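Local coordinates for protein KLLA0F20702p (Kluyveromyces lactis, PDB 5Y5A) that probably acts as the Est1 subunit of yeast telomerase, helping to recruit the enzyme to chromosome ends through its partner Cdc13, at residues A[305-308]-A[309-313]; A[347-350]-A[351-355]; A[6-9]-A[10-14]. One frame throughout, in Å; residues are numbered along the deposited sequence.

All three contacts are short runs of one helix, with side chains meeting three or four residues apart, in the N-terminal part of Est1. Contacts 1 and 2 lie in the region related to the Est1 DNA/RNA-binding family, on helices 306-315 and 339-379, which pack against each other; their centres are 10 Å apart, and Asn-309 of contact 1 meets Lys-349 of contact 2. Both are partly buried: contact 1 joins a thioether, a guanidinium group and isoleucines, whereas contact 2 uses waters between like-charged side chains. Contact 3, in helix 7-21, is a surface contact on the other side of the chain's centre, where acidic and hydroxyl groups accompany one buried phenylalanine.

Contact 1 of 3, residues A[305-308]-A[309-313]; sequences KRII and NMEIM
Met-310 follows Arg-306 by one turn, and its thioether meets the guanidinium end of that arginine. At its root, CB of Met-310 lies 3.4 Å from Arg-306 O, the oxygen that also receives the Met-310 N-H in a nearly straight bond (170°). CG leaves anti to the backbone N (chi1 -178°) and carries SD outward to 3.1 Å from Arg-306 NH2, approaching the guanidinium plane obliquely. A bend at chi3 (52°) then turns the methyl group back toward the start of the helix, where CE is wedged between Arg-306 NH2 and Ile-307, 3.7 Å from Ile-307 CD1. The arginine curls round to meet it, and the same NH2 is hydrogen-bonded to Asn-357 OD1 of helix 339-379.

These are the opening turns of helix 306-315, with Lys-305 at the N-cap position. Lys-305 O takes two amides, from Ile-308 N at 2.8 Å and from Asn-309 N at 3.2 Å, and the i to i+4 pattern runs on through Glu-311 N to Ile-307 O and Ile-312 N to Ile-308 O.

Asn-309 faces the neighbouring helix: its OD1 accepts a hydrogen bond from Lys-349 NZ, its side chain also lies against Arg-353, and ND2 rests 3.6 Å from Arg-306 CA. An alanine here has no amide to offer, and would probably leave the Lys-349 ammonium without this mate between the helices and open a gap against Arg-353. On the adjoining buried side, Ile-308 CG2 approaches Ile-312 CD1 at 4.3 Å, and Ile-308 also touches Gln-300 and Ile-303 in the preceding loop. Glu-311 runs alongside Ile-307, pointing the same way, with OE2 4.1 Å from the aliphatic CG1.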
ATOM      1  N   LYS A 305      20.533   6.551  18.150  1.00 84.42           N
ATOM      2  CA  LYS A 305      19.300   6.011  18.701  1.00 82.49           C
ATOM      3  C   LYS A 305      18.532   5.341  17.572  1.00 86.84           C
ATOM      4  O   LYS A 305      18.549   5.818  16.433  1.00 83.46           O
ATOM      5  CB  LYS A 305      18.450   7.103  19.336  1.00 83.60           C
ATOM      6  CG  LYS A 305      19.152   7.912  20.401  1.00 87.58           C
ATOM      7  CD  LYS A 305      18.312   9.121  20.768  1.00 92.59           C
ATOM      8  CE  LYS A 305      19.031  10.027  21.751  1.00 99.12           C
ATOM      9  NZ  LYS A 305      18.208  11.223  22.068  1.00100.47           N
ATOM     10  N   ARG A 306      17.867   4.244  17.897  1.00 92.76           N
ATOM     11  CA  ARG A 306      17.087   3.465  16.953  1.00 95.53           C
ATOM     12  C   ARG A 306      16.143   4.305  16.136  1.00 90.09           C
ATOM     13  O   ARG A 306      15.929   4.057  14.972  1.00 83.21           O
ATOM     14  CB  ARG A 306      16.257   2.426  17.703  1.00101.48           C
ATOM     15  CG  ARG A 306      15.607   1.351  16.833  1.00102.43           C
ATOM     16  CD  ARG A 306      14.246   1.785  16.344  1.00104.82           C
ATOM     17  NE  ARG A 306      13.160   1.036  16.948  1.00106.58           N
ATOM     18  CZ  ARG A 306      12.166   0.496  16.252  1.00106.51           C
ATOM     19  NH1 ARG A 306      11.212  -0.173  16.865  1.00102.65           N
ATOM     20  NH2 ARG A 306      12.125   0.620  14.939  1.00109.22           N
ATOM     21  N   ILE A 307      15.565   5.295  16.773  1.00 83.72           N
ATOM     22  CA  ILE A 307      14.582   6.153  16.125  1.00 79.35           C
ATOM     23  C   ILE A 307      15.224   6.894  14.951  1.00 73.03           C
ATOM     24  O   ILE A 307      14.579   7.148  13.936  1.00 74.33           O
ATOM     25  CB  ILE A 307      13.957   7.165  17.117  1.00 74.73           C
ATOM     26  CG1 ILE A 307      12.749   7.856  16.482  1.00 73.84           C
ATOM     27  CG2 ILE A 307      14.979   8.190  17.577  1.00 77.33           C
ATOM     28  CD1 ILE A 307      11.582   6.926  16.204  1.00 67.77           C
ATOM     29  N   ILE A 308      16.507   7.211  15.085  1.00 68.58           N
ATOM     30  CA  ILE A 308      17.245   7.885  14.030  1.00 58.81           C
ATOM     31  C   ILE A 308      17.605   6.914  12.909  1.00 54.66           C
ATOM     32  O   ILE A 308      17.492   7.257  11.732  1.00 57.07           O
ATOM     33  CB  ILE A 308      18.525   8.538  14.575  1.00 60.85           C
ATOM     34  CG1 ILE A 308      18.190   9.457  15.750  1.00 73.83           C
ATOM     35  CG2 ILE A 308      19.247   9.297  13.474  1.00 54.07           C
ATOM     36  CD1 ILE A 308      17.177  10.530  15.416  1.00 79.26           C
ATOM     37  N   ASN A 309      18.037   5.706  13.275  1.00 46.25           N
ATOM     38  CA  ASN A 309      18.356   4.680  12.285  1.00 43.88           C
ATOM     39  C   ASN A 309      17.117   4.396  11.449  1.00 44.89           C
ATOM     40  O   ASN A 309      17.179   4.328  10.219  1.00 45.02           O
ATOM     41  CB  ASN A 309      18.858   3.380  12.944  1.00 41.10           C
ATOM     42  CG  ASN A 309      20.055   3.595  13.850  1.00 50.43           C
ATOM     43  OD1 ASN A 309      20.945   4.386  13.554  1.00 59.47           O
ATOM     44  ND2 ASN A 309      20.082   2.876  14.964  1.00 56.89           N
ATOM     45  N   MET A 310      15.987   4.242  12.127  1.00 49.00           N
ATOM     46  CA  MET A 310      14.718   4.013  11.447  1.00 51.53           C
ATOM     47  C   MET A 310      14.356   5.157  10.496  1.00 49.93           C
ATOM     48  O   MET A 310      13.943   4.914   9.371  1.00 48.01           O
ATOM     49  CB  MET A 310      13.587   3.811  12.457  1.00 56.67           C
ATOM     50  CG  MET A 310      12.233   3.525  11.795  1.00 66.70           C
ATOM     51  SD  MET A 310      11.072   2.684  12.884  1.00131.20           S
ATOM     52  CE  MET A 310      11.125   3.754  14.316  1.00 82.66           C
ATOM     53  N   GLU A 311      14.510   6.401  10.937  1.00 51.99           N
ATOM     54  CA  GLU A 311      14.115   7.517  10.079  1.00 46.78           C
ATOM     55  C   GLU A 311      15.035   7.639   8.861  1.00 45.97           C
ATOM     56  O   GLU A 311      14.581   7.969   7.766  1.00 43.94           O
ATOM     57  CB  GLU A 311      14.076   8.812  10.880  1.00 47.17           C
ATOM     58  CG  GLU A 311      12.863   8.869  11.801  1.00 62.51           C
ATOM     59  CD  GLU A 311      12.818  10.118  12.662  1.00 82.38           C
ATOM     60  OE1 GLU A 311      13.806  10.881  12.665  1.00 88.95           O
ATOM     61  OE2 GLU A 311      11.787  10.334  13.336  1.00 88.85           O
ATOM     62  N   ILE A 312      16.316   7.336   9.038  1.00 43.79           N
ATOM     63  CA  ILE A 312      17.237   7.289   7.905  1.00 44.44           C
ATOM     64  C   ILE A 312      16.799   6.250   6.866  1.00 46.84           C
ATOM     65  O   ILE A 312      16.853   6.499   5.659  1.00 44.26           O
ATOM     66  CB  ILE A 312      18.671   6.987   8.367  1.00 42.56           C
ATOM     67  CG1 ILE A 312      19.208   8.177   9.163  1.00 52.40           C
ATOM     68  CG2 ILE A 312      19.572   6.689   7.174  1.00 40.03           C
ATOM     69  CD1 ILE A 312      20.618   8.017   9.627  1.00 57.85           C
ATOM     70  N   MET A 313      16.343   5.094   7.327  1.00 46.67           N
ATOM     71  CA  MET A 313      15.913   4.057   6.392  1.00 45.15           C
ATOM     72  C   MET A 313      14.601   4.435   5.717  1.00 44.07           C
ATOM     73  O   MET A 313      14.386   4.093   4.562  1.00 47.28           O
ATOM     74  CB  MET A 313      15.793   2.712   7.095  1.00 51.36           C
ATOM     75  CG  MET A 313      17.119   2.236   7.663  1.00 54.95           C
ATOM     76  SD  MET A 313      17.027   0.579   8.332  1.00 61.95           S
ATOM     77  CE  MET A 313      18.164   0.725   9.711  1.00 54.40           C
TER

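Contact 2 of 3, residues A[347-350]-A[351-355]; sequences FDKI and EIRYI
A section of the long helix 339-379, lying between helices 306-315 and 385-410, brings Lys-349 beside Arg-353 and Asp-348 beside Glu-351. The lysine and arginine chains run side by side and point the same way, their aliphatic portions meeting at Lys-349 CD and Arg-353 CG, 4.1 Å apart. Lys-349 CG stands anti to the carbonyl carbon and the chain bends at chi2 (-56°), which brings the ammonium beside the arginine. Water 2 accepts from Lys-349 NZ at 3.1 Å and, weakly, from Arg-353 NE, lying in the guanidinium plane at its edge. NZ is also hydrogen-bonded to Asn-309 of helix 306-315, the helix that Arg-353 also touches.

The acidic pair is joined in a similar manner. Glu-351 extends with CG anti to its backbone N (chi1 177°), and water 1 donates to Asp-348 OD1 at 2.8 Å and to Glu-351 OE1 at 2.6 Å. Three i to i+4 bonds run beneath these side chains, the last from Arg-353 N to Lys-349 O at 2.7 Å.

Tyr-354 turns toward helix 385-410, where it packs on Val-409, and its OH is hydrogen-bonded to Glu-413. Its near end abuts the preceding turn: Ile-350 O lies 3.1 Å from Tyr-354 CB and close to the ring plane, at the CD2 edge. Ile-350 packs against Phe-401 and Val-409.

Two like-charged pairs are thus each spanned by a water, which donates to both carboxylates in one and accepts from the lysine and, weakly, from the arginine in the other. Such bridging would probably soften the repulsion within each pair without direct contact between the charged atoms.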
ATOM      1  N   PHE A 347      22.580   2.152   2.937  1.00 38.50           N
ATOM      2  CA  PHE A 347      23.084   0.784   2.829  1.00 37.53           C
ATOM      3  C   PHE A 347      23.801   0.399   4.103  1.00 38.95           C
ATOM      4  O   PHE A 347      23.677  -0.737   4.559  1.00 44.95           O
ATOM      5  CB  PHE A 347      24.004   0.618   1.610  1.00 36.94           C
ATOM      6  CG  PHE A 347      23.262   0.378   0.307  1.00 41.04           C
ATOM      7  CD1 PHE A 347      22.243   1.227  -0.097  1.00 40.18           C
ATOM      8  CD2 PHE A 347      23.599  -0.690  -0.517  1.00 45.44           C
ATOM      9  CE1 PHE A 347      21.567   1.008  -1.298  1.00 47.18           C
ATOM     10  CE2 PHE A 347      22.925  -0.921  -1.714  1.00 40.74           C
ATOM     11  CZ  PHE A 347      21.921  -0.071  -2.112  1.00 44.95           C
ATOM     12  N   ASP A 348      24.526   1.345   4.699  1.00 44.40           N
ATOM     13  CA  ASP A 348      25.227   1.077   5.962  1.00 47.22           C
ATOM     14  C   ASP A 348      24.252   0.800   7.106  1.00 44.76           C
ATOM     15  O   ASP A 348      24.448  -0.138   7.879  1.00 44.98           O
ATOM     16  CB  ASP A 348      26.152   2.241   6.338  1.00 47.10           C
ATOM     17  CG  ASP A 348      27.446   2.253   5.526  1.00 52.94           C
ATOM     18  OD1 ASP A 348      27.604   1.408   4.613  1.00 55.33           O
ATOM     19  OD2 ASP A 348      28.304   3.118   5.793  1.00 53.40           O
ATOM     20  N   LYS A 349      23.206   1.617   7.219  1.00 45.33           N
ATOM     21  CA  LYS A 349      22.192   1.407   8.253  1.00 41.67           C
ATOM     22  C   LYS A 349      21.526   0.037   8.064  1.00 40.29           C
ATOM     23  O   LYS A 349      21.295  -0.689   9.026  1.00 47.73           O
ATOM     24  CB  LYS A 349      21.137   2.519   8.224  1.00 45.14           C
ATOM     25  CG  LYS A 349      21.642   3.896   8.676  1.00 47.36           C
ATOM     26  CD  LYS A 349      22.245   3.829  10.069  1.00 41.93           C
ATOM     27  CE  LYS A 349      22.665   5.188  10.564  1.00 41.90           C
ATOM     28  NZ  LYS A 349      23.331   5.108  11.898  1.00 47.55           N
ATOM     29  N   ILE A 350      21.250  -0.322   6.819  1.00 35.80           N
ATOM     30  CA  ILE A 350      20.634  -1.616   6.524  1.00 41.01           C
ATOM     31  C   ILE A 350      21.545  -2.770   6.983  1.00 46.80           C
ATOM     32  O   ILE A 350      21.079  -3.729   7.592  1.00 51.38           O
ATOM     33  CB  ILE A 350      20.300  -1.741   5.023  1.00 41.26           C
ATOM     34  CG1 ILE A 350      19.161  -0.782   4.656  1.00 42.82           C
ATOM     35  CG2 ILE A 350      19.915  -3.181   4.646  1.00 38.35           C
ATOM     36  CD1 ILE A 350      18.800  -0.784   3.174  1.00 37.03           C
ATOM     37  N   GLU A 351      22.844  -2.648   6.738  1.00 40.94           N
ATOM     38  CA  GLU A 351      23.802  -3.691   7.108  1.00 43.92           C
ATOM     39  C   GLU A 351      23.994  -3.780   8.618  1.00 45.28           C
ATOM     40  O   GLU A 351      24.051  -4.867   9.187  1.00 41.07           O
ATOM     41  CB  GLU A 351      25.142  -3.433   6.413  1.00 36.01           C
ATOM     42  CG  GLU A 351      26.254  -4.385   6.764  1.00 41.37           C
ATOM     43  CD  GLU A 351      27.437  -4.240   5.823  1.00 52.94           C
ATOM     44  OE1 GLU A 351      27.414  -3.322   4.969  1.00 57.00           O
ATOM     45  OE2 GLU A 351      28.379  -5.048   5.922  1.00 58.90           O
ATOM     46  N   ILE A 352      24.065  -2.626   9.273  1.00 46.40           N
ATOM     47  CA  ILE A 352      24.423  -2.574  10.685  1.00 39.79           C
ATOM     48  C   ILE A 352      23.200  -2.610  11.612  1.00 42.36           C
ATOM     49  O   ILE A 352      23.280  -3.094  12.745  1.00 41.41           O
ATOM     50  CB  ILE A 352      25.265  -1.298  10.976  1.00 52.06           C
ATOM     51  CG1 ILE A 352      26.540  -1.305  10.126  1.00 52.65           C
ATOM     52  CG2 ILE A 352      25.606  -1.164  12.451  1.00 45.69           C
ATOM     53  CD1 ILE A 352      27.456  -0.121  10.372  1.00 45.65           C
ATOM     54  N   ARG A 353      22.065  -2.111  11.131  1.00 40.80           N
ATOM     55  CA  ARG A 353      20.925  -1.859  12.015  1.00 46.74           C
ATOM     56  C   ARG A 353      19.634  -2.535  11.559  1.00 47.42           C
ATOM     57  O   ARG A 353      18.546  -2.051  11.862  1.00 52.46           O
ATOM     58  CB  ARG A 353      20.672  -0.348  12.136  1.00 48.41           C
ATOM     59  CG  ARG A 353      21.891   0.503  12.514  1.00 44.95           C
ATOM     60  CD  ARG A 353      22.316   0.304  13.953  1.00 43.45           C
ATOM     61  NE  ARG A 353      23.517   1.080  14.261  1.00 46.52           N
ATOM     62  CZ  ARG A 353      24.038   1.199  15.477  1.00 52.71           C
ATOM     63  NH1 ARG A 353      23.471   0.600  16.513  1.00 47.95           N
ATOM     64  NH2 ARG A 353      25.133   1.920  15.656  1.00 54.59           N
ATOM     65  N   TYR A 354      19.739  -3.649  10.837  1.00 39.44           N
ATOM     66  CA  TYR A 354      18.539  -4.259  10.273  1.00 38.76           C
ATOM     67  C   TYR A 354      17.642  -4.912  11.327  1.00 39.21           C
ATOM     68  O   TYR A 354      16.429  -4.981  11.150  1.00 41.62           O
ATOM     69  CB  TYR A 354      18.907  -5.288   9.196  1.00 33.95           C
ATOM     70  CG  TYR A 354      19.622  -6.527   9.698  1.00 41.49           C
ATOM     71  CD1 TYR A 354      18.913  -7.589  10.249  1.00 45.65           C
ATOM     72  CD2 TYR A 354      21.003  -6.649   9.585  1.00 40.98           C
ATOM     73  CE1 TYR A 354      19.562  -8.728  10.706  1.00 43.83           C
ATOM     74  CE2 TYR A 354      21.660  -7.785  10.036  1.00 49.11           C
ATOM     75  CZ  TYR A 354      20.934  -8.819  10.591  1.00 44.34           C
ATOM     76  OH  TYR A 354      21.577  -9.947  11.031  1.00 46.06           O
ATOM     77  N   ILE A 355      18.235  -5.375  12.424  1.00 42.90           N
ATOM     78  CA  ILE A 355      17.511  -6.195  13.397  1.00 44.80           C
ATOM     79  C   ILE A 355      16.255  -5.516  13.968  1.00 50.98           C
ATOM     80  O   ILE A 355      15.160  -6.078  13.917  1.00 51.37           O
ATOM     81  CB  ILE A 355      18.436  -6.601  14.549  1.00 48.99           C
ATOM     82  CG1 ILE A 355      19.563  -7.490  14.018  1.00 48.85           C
ATOM     83  CG2 ILE A 355      17.647  -7.307  15.655  1.00 50.90           C
ATOM     84  CD1 ILE A 355      20.550  -7.918  15.090  1.00 50.97           C
TER
HETATM   85  O   HOH W   1      26.982  -1.144   3.566  1.00 51.84           O
HETATM   86  O   HOH W   2      25.476   2.945  12.259  1.00 38.32           O

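Contact 3 of 3, residues A[6-9]-A[10-14]; sequences TDLQ and ETFSG
Leu-8 and Phe-12 make the apolar part of the start of helix 7-21. Their side chains lie side by side and point the same way, with Leu-8 CD1 reaching the ring at CE1, 4.1 Å off. Leu-8 CG is anti to the backbone N (chi1 173°), which places its branch beside the carbonyl carbon and within reach of the ring. Leu-8 O lies at the ring edge, close to its plane and 3.8 Å from Phe-12 CD1. The buried phenylalanine packs against helices 78-105 (Leu-84, Thr-85) and 33-53 (Ile-45, Met-48), and its ring meets Phe-15 edge-to-face.

Hydrogen bonds along the backbone are long here. Glu-10 N reaches Thr-6 O at 3.3 Å and Ser-13 N reaches Gln-9 O at 3.2 Å, while Leu-8 O receives only weak bonds, from Thr-11 N and from Phe-12 N. A side chain adds one more: the hydroxyl OG1 of Thr-11 folds back to donate to Asp-7 O at 3.2 Å, tilted 16° from the carbonyl plane.

The third interaction is between charges. Asp-7 and Glu-10 run alongside each other, their carboxylate planes 39° apart, and OD1 of Asp-7 comes within 4.0 Å of OE1 of Glu-10.

The two acids sit close to the N-terminal end of the helix, where the backbone dipole would favour negative charge, and this probably offsets part of their mutual repulsion.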
ATOM      1  N   THR A   6     -27.305   9.493 -14.671  1.00128.72           N
ATOM      2  CA  THR A   6     -27.616  10.702 -15.426  1.00131.36           C
ATOM      3  C   THR A   6     -28.519  11.634 -14.619  1.00131.55           C
ATOM      4  O   THR A   6     -28.073  12.673 -14.134  1.00130.76           O
ATOM      5  CB  THR A   6     -28.295  10.371 -16.773  1.00134.98           C
ATOM      6  OG1 THR A   6     -27.416   9.575 -17.580  1.00139.80           O
ATOM      7  CG2 THR A   6     -28.654  11.650 -17.520  1.00131.29           C
ATOM      8  N   ASP A   7     -29.788  11.255 -14.480  1.00132.37           N
ATOM      9  CA  ASP A   7     -30.746  12.008 -13.672  1.00129.59           C
ATOM     10  C   ASP A   7     -30.328  12.025 -12.203  1.00121.56           C
ATOM     11  O   ASP A   7     -30.653  12.950 -11.459  1.00119.45           O
ATOM     12  CB  ASP A   7     -32.147  11.408 -13.816  1.00135.46           C
ATOM     13  CG  ASP A   7     -32.755  11.664 -15.181  1.00140.54           C
ATOM     14  OD1 ASP A   7     -32.233  12.532 -15.913  1.00142.33           O
ATOM     15  OD2 ASP A   7     -33.753  10.997 -15.524  1.00142.69           O
ATOM     16  N   LEU A   8     -29.605  10.987 -11.801  1.00115.41           N
ATOM     17  CA  LEU A   8     -29.076  10.873 -10.450  1.00106.44           C
ATOM     18  C   LEU A   8     -27.945  11.873 -10.217  1.00103.76           C
ATOM     19  O   LEU A   8     -27.816  12.445  -9.134  1.00100.34           O
ATOM     20  CB  LEU A   8     -28.588   9.446 -10.200  1.00 98.76           C
ATOM     21  CG  LEU A   8     -27.853   9.152  -8.894  1.00 92.52           C
ATOM     22  CD1 LEU A   8     -28.763   9.368  -7.704  1.00 90.36           C
ATOM     23  CD2 LEU A   8     -27.322   7.733  -8.909  1.00 95.43           C
ATOM     24  N   GLN A   9     -27.125  12.071 -11.245  1.00102.09           N
ATOM     25  CA  GLN A   9     -26.033  13.033 -11.196  1.00 96.79           C
ATOM     26  C   GLN A   9     -26.559  14.453 -10.993  1.00 99.45           C
ATOM     27  O   GLN A   9     -25.949  15.261 -10.293  1.00 96.05           O
ATOM     28  CB  GLN A   9     -25.207  12.957 -12.479  1.00 95.33           C
ATOM     29  CG  GLN A   9     -24.058  13.946 -12.547  1.00 99.72           C
ATOM     30  CD  GLN A   9     -22.854  13.507 -11.738  1.00104.98           C
ATOM     31  OE1 GLN A   9     -22.373  12.382 -11.881  1.00107.50           O
ATOM     32  NE2 GLN A   9     -22.361  14.395 -10.882  1.00106.46           N
ATOM     33  N   GLU A  10     -27.698  14.748 -11.613  1.00106.93           N
ATOM     34  CA  GLU A  10     -28.302  16.073 -11.528  1.00109.14           C
ATOM     35  C   GLU A  10     -28.747  16.394 -10.110  1.00105.96           C
ATOM     36  O   GLU A  10     -28.721  17.548  -9.685  1.00108.96           O
ATOM     37  CB  GLU A  10     -29.500  16.182 -12.473  1.00119.21           C
ATOM     38  CG  GLU A  10     -29.159  16.069 -13.944  1.00125.32           C
ATOM     39  CD  GLU A  10     -30.381  16.232 -14.824  1.00134.22           C
ATOM     40  OE1 GLU A  10     -31.507  16.084 -14.305  1.00136.61           O
ATOM     41  OE2 GLU A  10     -30.218  16.516 -16.028  1.00139.28           O
ATOM     42  N   THR A  11     -29.163  15.363  -9.389  1.00 99.56           N
ATOM     43  CA  THR A  11     -29.683  15.535  -8.042  1.00 92.40           C
ATOM     44  C   THR A  11     -28.580  15.951  -7.075  1.00 86.88           C
ATOM     45  O   THR A  11     -28.773  16.840  -6.247  1.00 90.15           O
ATOM     46  CB  THR A  11     -30.347  14.243  -7.534  1.00 87.55           C
ATOM     47  OG1 THR A  11     -31.343  13.818  -8.471  1.00 92.19           O
ATOM     48  CG2 THR A  11     -30.994  14.471  -6.177  1.00 82.10           C
ATOM     49  N   PHE A  12     -27.419  15.315  -7.189  1.00 80.40           N
ATOM     50  CA  PHE A  12     -26.324  15.581  -6.263  1.00 80.03           C
ATOM     51  C   PHE A  12     -25.629  16.899  -6.557  1.00 88.68           C
ATOM     52  O   PHE A  12     -25.137  17.563  -5.645  1.00 91.82           O
ATOM     53  CB  PHE A  12     -25.320  14.432  -6.280  1.00 73.64           C
ATOM     54  CG  PHE A  12     -25.633  13.366  -5.281  1.00 72.32           C
ATOM     55  CD1 PHE A  12     -26.502  12.336  -5.596  1.00 71.37           C
ATOM     56  CD2 PHE A  12     -25.090  13.416  -4.009  1.00 72.16           C
ATOM     57  CE1 PHE A  12     -26.808  11.360  -4.666  1.00 71.66           C
ATOM     58  CE2 PHE A  12     -25.390  12.444  -3.075  1.00 74.90           C
ATOM     59  CZ  PHE A  12     -26.250  11.415  -3.404  1.00 73.81           C
ATOM     60  N   SER A  13     -25.592  17.279  -7.828  1.00 97.28           N
ATOM     61  CA  SER A  13     -25.098  18.593  -8.200  1.00 99.73           C
ATOM     62  C   SER A  13     -25.936  19.659  -7.499  1.00103.52           C
ATOM     63  O   SER A  13     -25.414  20.670  -7.029  1.00105.51           O
ATOM     64  CB  SER A  13     -25.142  18.778  -9.716  1.00107.55           C
ATOM     65  OG  SER A  13     -24.907  20.128 -10.069  1.00112.98           O
ATOM     66  N   GLY A  14     -27.239  19.406  -7.417  1.00102.19           N
ATOM     67  CA  GLY A  14     -28.163  20.296  -6.740  1.00 98.54           C
ATOM     68  C   GLY A  14     -27.916  20.398  -5.248  1.00 93.22           C
ATOM     69  O   GLY A  14     -28.096  21.461  -4.658  1.00 92.29           O
TER